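Local coordinates for heme peroxidase (Bacteroides thetaiotaomicron, PDB 2GVK), which is a dye-decolorizing peroxidase, probably using heme and hydrogen peroxide to oxidise dyes and other substrates as its family does, at residues Y30-S35 against P106-F111; D140-F145 against M249-T254; Q208-G213 against E226-A231. All coordinates share one frame; numbering follows the deposited sequence. Where two conformers were deposited one is given.

Interaction 1 of 3, residues Y30-S35 against P106-F111. With EDO (1,2-ethanediol), chain G; EDO (1,2-ethanediol), chain I.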
loop_
_atom_site.group_PDB
_atom_site.type_symbol
_atom_site.label_atom_id
_atom_site.label_comp_id
_atom_site.label_asym_id
_atom_site.label_seq_id
_atom_site.Cartn_x
_atom_site.Cartn_y
_atom_site.Cartn_z
ATOM N N TYR A 30 -9.996 -7.261 33.073
ATOM C CA TYR A 30 -9.290 -7.365 34.334
ATOM C C TYR A 30 -10.267 -7.282 35.494
ATOM O O TYR A 30 -11.254 -6.545 35.429
ATOM C CB TYR A 30 -8.336 -6.193 34.491
ATOM C CG TYR A 30 -7.068 -6.226 33.666
ATOM C CD1 TYR A 30 -6.138 -7.217 33.848
ATOM C CD2 TYR A 30 -6.690 -5.116 32.909
ATOM C CE1 TYR A 30 -4.891 -7.172 33.207
ATOM C CE2 TYR A 30 -5.459 -5.070 32.266
ATOM C CZ TYR A 30 -4.572 -6.105 32.420
ATOM O OH TYR A 30 -3.326 -6.042 31.841
ATOM N N ASN A 31 -9.934 -7.946 36.597
ATOM C CA ASN A 31 -10.538 -7.645 37.883
ATOM C C ASN A 31 -9.546 -6.846 38.717
ATOM O O ASN A 31 -8.347 -7.036 38.607
ATOM C CB ASN A 31 -10.897 -8.915 38.636
ATOM C CG ASN A 31 -12.297 -9.412 38.329
ATOM O OD1 ASN A 31 -13.088 -8.736 37.671
ATOM N ND2 ASN A 31 -12.607 -10.627 38.806
ATOM N N LEU A 32 -10.062 -5.951 39.545
ATOM C CA LEU A 32 -9.236 -5.216 40.481
ATOM C C LEU A 32 -8.811 -6.102 41.628
ATOM O O LEU A 32 -9.571 -6.944 42.069
ATOM C CB LEU A 32 -10.010 -4.019 41.047
ATOM C CG LEU A 32 -10.512 -2.994 40.037
ATOM C CD1 LEU A 32 -11.333 -1.954 40.752
ATOM C CD2 LEU A 32 -9.358 -2.362 39.293
ATOM N N THR A 33 -7.616 -5.843 42.155
ATOM C CA THR A 33 -7.165 -6.466 43.401
ATOM C C THR A 33 -7.420 -5.532 44.578
ATOM O O THR A 33 -7.719 -4.352 44.393
ATOM C CB THR A 33 -5.665 -6.755 43.377
ATOM O OG1 THR A 33 -4.933 -5.513 43.418
ATOM C CG2 THR A 33 -5.285 -7.534 42.151
ATOM N N ASP A 34 -7.172 -6.036 45.785
ATOM C CA ASP A 34 -7.365 -5.244 46.997
ATOM C C ASP A 34 -6.067 -4.592 47.474
ATOM O O ASP A 34 -5.940 -4.223 48.632
ATOM C CB ASP A 34 -7.946 -6.113 48.112
ATOM C CG ASP A 34 -9.439 -6.285 47.993
ATOM O OD1 ASP A 34 -10.067 -5.554 47.196
ATOM O OD2 ASP A 34 -10.001 -7.131 48.727
ATOM N N SER A 35 -5.119 -4.426 46.587
ATOM C CA SER A 35 -3.841 -3.831 46.978
ATOM C C SER A 35 -4.012 -2.349 47.362
ATOM O O SER A 35 -4.926 -1.688 46.906
ATOM C CB SER A 35 -2.824 -3.962 45.876
ATOM O OG SER A 35 -2.901 -2.886 44.969
ATOM N N PRO A 106 -17.851 -11.968 35.645
ATOM C CA PRO A 106 -17.099 -10.845 36.222
ATOM C C PRO A 106 -16.264 -10.022 35.250
ATOM O O PRO A 106 -15.894 -10.486 34.169
ATOM C CB PRO A 106 -16.178 -11.541 37.261
ATOM C CG PRO A 106 -16.827 -12.865 37.510
ATOM C CD PRO A 106 -17.400 -13.254 36.192
ATOM N N GLY A 107 -15.937 -8.806 35.676
ATOM C CA GLY A 107 -15.026 -7.956 34.936
ATOM C C GLY A 107 -15.117 -6.546 35.449
ATOM O O GLY A 107 -16.204 -5.998 35.550
ATOM N N ASP A 108 -13.969 -5.964 35.805
ATOM C CA ASP A 108 -13.932 -4.611 36.379
ATOM C C ASP A 108 -13.445 -3.578 35.374
ATOM O O ASP A 108 -13.918 -2.450 35.372
ATOM C CB ASP A 108 -13.034 -4.578 37.602
ATOM C CG ASP A 108 -13.612 -5.360 38.798
ATOM O OD1 ASP A 108 -14.861 -5.476 38.916
ATOM O OD2 ASP A 108 -12.809 -5.815 39.656
ATOM N N LEU A 109 -12.445 -3.967 34.565
ATOM C CA LEU A 109 -11.890 -3.103 33.520
ATOM C C LEU A 109 -11.909 -3.826 32.197
ATOM O O LEU A 109 -11.566 -5.011 32.128
ATOM C CB LEU A 109 -10.435 -2.708 33.831
ATOM C CG LEU A 109 -10.134 -1.955 35.120
ATOM C CD1 LEU A 109 -8.634 -1.685 35.200
ATOM C CD2 LEU A 109 -10.938 -0.644 35.228
ATOM N N LEU A 110 -12.279 -3.104 31.138
ATOM C CA LEU A 110 -12.191 -3.610 29.769
ATOM C C LEU A 110 -11.272 -2.744 28.932
ATOM O O LEU A 110 -11.395 -1.518 28.929
ATOM C CB LEU A 110 -13.582 -3.637 29.102
ATOM C CG LEU A 110 -13.599 -3.949 27.575
ATOM C CD1 LEU A 110 -13.257 -5.389 27.281
ATOM C CD2 LEU A 110 -14.945 -3.589 26.978
ATOM N N PHE A 111 -10.353 -3.389 28.218
ATOM C CA PHE A 111 -9.571 -2.718 27.180
ATOM C C PHE A 111 -9.833 -3.394 25.868
ATOM O O PHE A 111 -9.724 -4.628 25.758
ATOM C CB PHE A 111 -8.053 -2.744 27.514
ATOM C CG PHE A 111 -7.689 -1.938 28.714
ATOM C CD1 PHE A 111 -7.609 -0.571 28.642
ATOM C CD2 PHE A 111 -7.472 -2.550 29.948
ATOM C CE1 PHE A 111 -7.280 0.184 29.757
ATOM C CE2 PHE A 111 -7.134 -1.783 31.076
ATOM C CZ PHE A 111 -7.043 -0.434 30.975
HETATM C C1 EDO G . -15.788 -10.691 30.755
HETATM O O1 EDO G . -16.965 -10.858 30.003
HETATM C C2 EDO G . -15.309 -12.052 31.324
HETATM O O2 EDO G . -16.123 -12.466 32.461
HETATM C C1 EDO I . -19.710 -6.354 38.584
HETATM O O1 EDO I . -20.439 -5.126 38.528
HETATM C C2 EDO I . -19.442 -6.925 37.166
HETATM O O2 EDO I . -18.695 -5.977 36.371
HETATM O O HOH W 1 -15.845 -8.075 38.450
HETATM O O HOH W 2 -12.707 -7.499 41.619
#
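Y30 and L109 form an antiparallel hydrogen-bonded pair interrupted by a classic beta bulge: Y30 N donates to L109 O (2.9 Å), while Y30 O accepts from both L109 N (3.0 Å) and the extra residue's D108 N (2.8 Å). The short strands run at 150° to each other. An aspartate suits the bulge because its carboxylate can serve the partner strand. With CG beside its own backbone N (chi1 -69°), D108 turns OD2 to L32 N, which donates nearly straight (2.8 Å, 167°) to the lone pair facing away from OD1. One water joins OD2 to L32 O, and another ties OD1 to N31 OD1 and G107 N. The side chains of N31 and D108 cross at about a right angle, and N31 OD1 lies 3.4 Å from G107 CA; glycine suits this place because its extended backbone has a positive phi, which other residues tolerate poorly. On the apolar face, the Y30 and F111 rings meet edge to edge, CD2 to CE2 at 3.8 Å, and the branch tips L32 CD2 and L109 CD1 touch. Strand 24-32 is here flanked by 109-115 and, on its other side, by 136-145, where N31 bonds to V137. Across 109-115 the sheet continues into 66-72, with D108 bonded to G72, while helix 73-79 packs A75 against both L32 and D108, and F111 reaches F49 of helix 38-59.

Interaction 2 of 3, residues D140-F145 against M249-T254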
loop_
_atom_site.group_PDB
_atom_site.type_symbol
_atom_site.label_atom_id
_atom_site.label_comp_id
_atom_site.label_asym_id
_atom_site.label_seq_id
_atom_site.Cartn_x
_atom_site.Cartn_y
_atom_site.Cartn_z
ATOM N N ASP A 140 -9.977 -12.387 31.451
ATOM C CA ASP A 140 -9.897 -12.955 30.108
ATOM C C ASP A 140 -9.043 -12.095 29.208
ATOM O O ASP A 140 -9.058 -10.863 29.304
ATOM C CB ASP A 140 -11.289 -13.078 29.470
ATOM C CG ASP A 140 -11.235 -13.723 28.097
ATOM O OD1 ASP A 140 -10.936 -14.930 28.042
ATOM O OD2 ASP A 140 -11.325 -12.989 27.063
ATOM N N GLU A 141 -8.255 -12.752 28.371
ATOM C CA GLU A 141 -7.613 -12.099 27.222
ATOM C C GLU A 141 -7.893 -12.911 25.990
ATOM O O GLU A 141 -7.668 -14.125 25.971
ATOM C CB GLU A 141 -6.106 -11.960 27.417
ATOM C CG GLU A 141 -5.409 -11.268 26.253
ATOM C CD GLU A 141 -3.946 -10.876 26.555
ATOM O OE1 GLU A 141 -3.576 -10.766 27.750
ATOM O OE2 GLU A 141 -3.165 -10.714 25.584
ATOM N N THR A 142 -8.471 -12.266 24.999
ATOM C CA THR A 142 -8.763 -12.903 23.738
ATOM C C THR A 142 -8.175 -12.083 22.606
ATOM O O THR A 142 -8.285 -10.837 22.583
ATOM C CB THR A 142 -10.290 -13.065 23.526
ATOM O OG1 THR A 142 -10.841 -13.870 24.585
ATOM C CG2 THR A 142 -10.583 -13.733 22.199
ATOM N N HIS A 143 -7.518 -12.773 21.680
ATOM C CA HIS A 143 -6.976 -12.138 20.500
ATOM C C HIS A 143 -7.841 -12.458 19.316
ATOM O O HIS A 143 -8.143 -13.614 19.062
ATOM C CB HIS A 143 -5.567 -12.620 20.238
ATOM C CG HIS A 143 -4.626 -12.357 21.357
ATOM N ND1 HIS A 143 -3.418 -12.997 21.473
ATOM C CD2 HIS A 143 -4.745 -11.573 22.451
ATOM C CE1 HIS A 143 -2.811 -12.585 22.575
ATOM N NE2 HIS A 143 -3.600 -11.726 23.187
ATOM N N GLY A 144 -8.210 -11.435 18.569
ATOM C CA GLY A 144 -9.066 -11.607 17.394
ATOM C C GLY A 144 -8.409 -11.116 16.125
ATOM O O GLY A 144 -7.338 -10.493 16.151
ATOM N N PHE A 145 -9.032 -11.428 14.997
ATOM C CA PHE A 145 -8.497 -11.052 13.694
ATOM C C PHE A 145 -9.627 -10.818 12.745
ATOM O O PHE A 145 -10.677 -11.452 12.858
ATOM C CB PHE A 145 -7.590 -12.167 13.144
ATOM C CG PHE A 145 -8.245 -13.518 13.107
ATOM C CD1 PHE A 145 -8.198 -14.353 14.201
ATOM C CD2 PHE A 145 -8.953 -13.932 11.984
ATOM C CE1 PHE A 145 -8.844 -15.581 14.174
ATOM C CE2 PHE A 145 -9.575 -15.132 11.956
ATOM C CZ PHE A 145 -9.527 -15.965 13.046
HETATM N N MSE A 249 -15.982 -10.403 16.467
HETATM C CA MSE A 249 -14.609 -10.654 16.041
HETATM C C MSE A 249 -14.269 -12.121 16.209
HETATM O O MSE A 249 -14.445 -12.687 17.281
HETATM C CB MSE A 249 -13.629 -9.823 16.865
HETATM C CG MSE A 249 -13.761 -8.328 16.663
HETATM SE SE MSE A 249 -13.866 -7.865 14.771
HETATM C CE MSE A 249 -12.031 -8.018 14.330
ATOM N N PRO A 250 -13.769 -12.728 15.141
ATOM C CA PRO A 250 -13.322 -14.100 15.203
ATOM C C PRO A 250 -12.149 -14.308 16.177
ATOM O O PRO A 250 -11.269 -13.471 16.273
ATOM C CB PRO A 250 -12.843 -14.378 13.764
ATOM C CG PRO A 250 -13.515 -13.409 12.935
ATOM C CD PRO A 250 -13.755 -12.206 13.762
ATOM N N PHE A 251 -12.164 -15.431 16.880
ATOM C CA PHE A 251 -10.977 -15.924 17.584
ATOM C C PHE A 251 -10.971 -17.444 17.506
ATOM O O PHE A 251 -12.032 -18.075 17.326
ATOM C CB PHE A 251 -10.923 -15.440 19.027
ATOM C CG PHE A 251 -11.995 -16.006 19.911
ATOM C CD1 PHE A 251 -13.199 -15.345 20.074
ATOM C CD2 PHE A 251 -11.760 -17.133 20.655
ATOM C CE1 PHE A 251 -14.177 -15.843 20.964
ATOM C CE2 PHE A 251 -12.720 -17.637 21.512
ATOM C CZ PHE A 251 -13.939 -16.954 21.675
ATOM N N ALA A 252 -9.788 -18.042 17.565
ATOM C CA ALA A 252 -9.703 -19.491 17.435
ATOM C C ALA A 252 -8.413 -20.077 17.855
ATOM O O ALA A 252 -7.348 -19.453 17.708
ATOM C CB ALA A 252 -9.963 -19.895 15.972
ATOM N N ASN A 253 -8.508 -21.305 18.363
ATOM C CA ASN A 253 -7.360 -22.210 18.515
ATOM C C ASN A 253 -7.709 -23.478 17.749
ATOM O O ASN A 253 -8.285 -24.400 18.308
ATOM C CB ASN A 253 -7.090 -22.526 19.998
ATOM C CG ASN A 253 -5.881 -23.438 20.198
ATOM O OD1 ASN A 253 -5.577 -24.294 19.349
ATOM N ND2 ASN A 253 -5.189 -23.277 21.347
ATOM N N THR A 254 -7.470 -23.471 16.442
ATOM C CA THR A 254 -7.932 -24.553 15.572
ATOM C C THR A 254 -7.339 -25.914 15.931
ATOM O O THR A 254 -7.950 -26.923 15.705
ATOM C CB THR A 254 -7.648 -24.255 14.103
ATOM O OG1 THR A 254 -6.251 -24.062 13.914
ATOM C CG2 THR A 254 -8.389 -23.004 13.667
HETATM O O HOH W 3 -7.572 -16.084 18.060
#
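T142 to F145 meet P250 and F251 where the two outermost strands of the eight-stranded antiparallel sheet, 136-145 and 245-253, approach each other, a seam in keeping with the beta-barrel fold of dye-decolorizing peroxidases. Because the short strands run at 118°, well away from antiparallel, a single direct hydrogen bond joins them, F145 N to P250 O (3.3 Å). The same oxygen receives a CA-H...O contact from G144 CA at 3.1 Å; any side chain on G144 would run into it, so glycine fits. Two CH-pi contacts supply the apolar part. P250 CB lies over one face of the F145 ring, 4.0 Å from the centroid, and toward the rim. F145 holds CG between its backbone N and carbonyl carbon (chi1 53°), which swings the ring back across the proline; the ring also meets F122 of the second subunit. T142 CG2, anti to the backbone N, likewise sits over the F251 ring. Among the polar side chains, T142 OG1 donates to D140 OD2 (2.7 Å), whose other oxygen is salt-bridged to K192, and H143 NE2 donates to E141 OE2. An alanine in place of T142 would probably leave D140 OD2 without this donor and open a gap above the F251 ring. Where the strands splay, a water fills in for a direct bond, donating to H143 O (2.7 Å) and accepting from A252 N (3.0 Å).

Interaction 3 of 3, residues Q208-G213 against E226-A231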
loop_
_atom_site.group_PDB
_atom_site.type_symbol
_atom_site.label_atom_id
_atom_site.label_comp_id
_atom_site.label_asym_id
_atom_site.label_seq_id
_atom_site.Cartn_x
_atom_site.Cartn_y
_atom_site.Cartn_z
ATOM N N GLN A 208 -28.000 -22.341 6.227
ATOM C CA GLN A 208 -27.166 -21.373 6.945
ATOM C C GLN A 208 -27.699 -19.959 6.706
ATOM O O GLN A 208 -27.729 -19.141 7.613
ATOM C CB GLN A 208 -25.702 -21.441 6.499
ATOM C CG GLN A 208 -24.947 -22.667 6.970
ATOM C CD GLN A 208 -23.490 -22.634 6.549
ATOM O OE1 GLN A 208 -23.088 -21.791 5.754
ATOM N NE2 GLN A 208 -22.693 -23.575 7.067
ATOM N N GLU A 209 -28.110 -19.679 5.470
ATOM C CA GLU A 209 -28.659 -18.362 5.125
ATOM C C GLU A 209 -29.957 -18.063 5.878
ATOM O O GLU A 209 -30.231 -16.907 6.233
ATOM C CB GLU A 209 -28.883 -18.269 3.616
ATOM C CG GLU A 209 -27.571 -18.230 2.831
ATOM C CD GLU A 209 -27.766 -18.209 1.335
ATOM O OE1 GLU A 209 -28.800 -18.731 0.854
ATOM O OE2 GLU A 209 -26.848 -17.733 0.628
ATOM N N LYS A 210 -30.737 -19.111 6.149
ATOM C CA LYS A 210 -31.988 -18.968 6.910
ATOM C C LYS A 210 -31.712 -18.740 8.383
ATOM O O LYS A 210 -32.491 -18.087 9.068
ATOM C CB LYS A 210 -32.865 -20.184 6.722
ATOM C CG LYS A 210 -33.426 -20.268 5.309
ATOM C CD LYS A 210 -34.455 -21.287 5.149
ATOM C CE LYS A 210 -34.993 -21.263 3.713
ATOM N NZ LYS A 210 -35.223 -19.826 3.230
ATOM N N VAL A 211 -30.606 -19.285 8.876
ATOM C CA VAL A 211 -30.179 -19.022 10.244
ATOM C C VAL A 211 -29.693 -17.550 10.427
ATOM O O VAL A 211 -29.976 -16.910 11.435
ATOM C CB VAL A 211 -29.038 -19.996 10.678
ATOM C CG1 VAL A 211 -28.493 -19.606 12.048
ATOM C CG2 VAL A 211 -29.531 -21.430 10.675
ATOM N N ILE A 212 -29.002 -17.023 9.418
ATOM C CA ILE A 212 -28.393 -15.705 9.509
ATOM C C ILE A 212 -29.352 -14.600 9.042
ATOM O O ILE A 212 -29.491 -13.577 9.705
ATOM C CB ILE A 212 -27.097 -15.640 8.675
ATOM C CG1 ILE A 212 -26.080 -16.668 9.185
ATOM C CG2 ILE A 212 -26.508 -14.224 8.686
ATOM C CD1 ILE A 212 -25.689 -16.507 10.636
ATOM N N GLY A 213 -30.046 -14.851 7.945
ATOM C CA GLY A 213 -30.957 -13.864 7.360
ATOM C C GLY A 213 -30.350 -13.045 6.215
ATOM O O GLY A 213 -30.946 -12.068 5.769
ATOM N N GLU A 226 -38.570 -14.656 2.346
ATOM C CA GLU A 226 -37.611 -15.733 2.511
ATOM C C GLU A 226 -37.010 -15.798 3.925
ATOM O O GLU A 226 -36.595 -16.846 4.367
ATOM C CB GLU A 226 -36.495 -15.604 1.476
ATOM C CG GLU A 226 -36.930 -16.012 0.057
ATOM C CD GLU A 226 -37.443 -17.476 -0.015
ATOM O OE1 GLU A 226 -36.702 -18.401 0.422
ATOM O OE2 GLU A 226 -38.587 -17.694 -0.511
ATOM N N LYS A 227 -36.989 -14.685 4.616
ATOM C CA LYS A 227 -36.334 -14.617 5.919
ATOM C C LYS A 227 -37.231 -15.127 7.044
ATOM O O LYS A 227 -38.272 -14.549 7.307
ATOM C CB LYS A 227 -35.912 -13.187 6.233
ATOM C CG LYS A 227 -34.967 -13.093 7.416
ATOM C CD LYS A 227 -34.868 -11.705 7.959
ATOM C CE LYS A 227 -34.300 -10.758 6.965
ATOM N NZ LYS A 227 -33.995 -9.464 7.603
ATOM N N PRO A 228 -36.790 -16.179 7.749
ATOM C CA PRO A 228 -37.541 -16.678 8.908
ATOM C C PRO A 228 -37.527 -15.701 10.068
ATOM O O PRO A 228 -36.572 -14.916 10.222
ATOM C CB PRO A 228 -36.800 -17.956 9.290
ATOM C CG PRO A 228 -35.833 -18.219 8.159
ATOM C CD PRO A 228 -35.566 -16.954 7.510
ATOM N N GLY A 229 -38.557 -15.770 10.908
ATOM C CA GLY A 229 -38.678 -14.879 12.031
ATOM C C GLY A 229 -37.651 -15.096 13.110
ATOM O O GLY A 229 -37.484 -14.240 13.990
ATOM N N ASN A 230 -36.963 -16.245 13.069
ATOM C CA ASN A 230 -35.914 -16.551 14.079
ATOM C C ASN A 230 -34.482 -16.404 13.529
ATOM O O ASN A 230 -33.514 -16.784 14.189
ATOM C CB ASN A 230 -36.110 -17.943 14.687
ATOM C CG ASN A 230 -36.058 -19.060 13.655
ATOM O OD1 ASN A 230 -36.018 -18.819 12.450
ATOM N ND2 ASN A 230 -36.042 -20.283 14.131
ATOM N N ALA A 231 -34.362 -15.817 12.346
ATOM C CA ALA A 231 -33.039 -15.503 11.771
ATOM C C ALA A 231 -32.318 -14.515 12.661
ATOM O O ALA A 231 -32.946 -13.654 13.288
ATOM C CB ALA A 231 -33.187 -14.945 10.376
HETATM O O HOH W 4 -33.750 -19.466 10.996
#
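K210 and E226 reach for each other at the exposed edge of this contact, their side chains crossing at a slant. The lysine runs extended and bends only at its last torsion (chi4 -43°), while the glutamate folds at chi2 (-58°); together these turns bring NZ to OE1 at 3.5 Å, a salt bridge whose hydrogen bond is weak. Long, flexible chains suit this exposed edge, where the charges attract without a close fit. Further in, the P228 ring lies against the base of K210, its CG 3.8 Å from K210 CB and 3.5 Å from K210 O. P228 also opens a type I beta turn, closed by A231 N bonding to P228 O, and A231 stands at the N-cap of helix 232-235. The contact thus seats the start of one helix on the end of another, 205-212, in the C-terminal half of the peroxidase. The methyl of A231 points at this helix end, its CB 3.5 Å from K210 O and 3.9 Å from G213 CA, while A231 CA makes a CA-H...O contact with V211 O. G213 leaves the helix with a positive phi of 97°; a CB there would crowd the carbonyl O of I212 and press on A231 CB, so glycine fits, and alanine keeps its partner small. Alongside, K227 passes its aliphatic chain by G213 and carries NZ on to a salt bridge with E221. A water donates to both K210 O and N230 OD1, bridging helix and turn.

How the interactions relate
Interactions 1 and 2 belong to the same large sheet, in which strands 24-32 and 136-145 are neighbours; centred about 20 Å apart, they come within about 5 Å at their nearest atoms without touching. Interaction 1 joins strands within the N-terminal family region, whereas interaction 2 links that region to the C-terminal one. Interaction 3 lies wholly in the latter, its centre about 26 Å from that of interaction 2 and about 38 Å from that of interaction 1. An unidentified molecule, probably from the crystallisation liquor, lies about 4 Å from the P250 side chain, and the sodium ion about 13 Å from that of L32. No heme is modelled, so no distance to its pocket can be given.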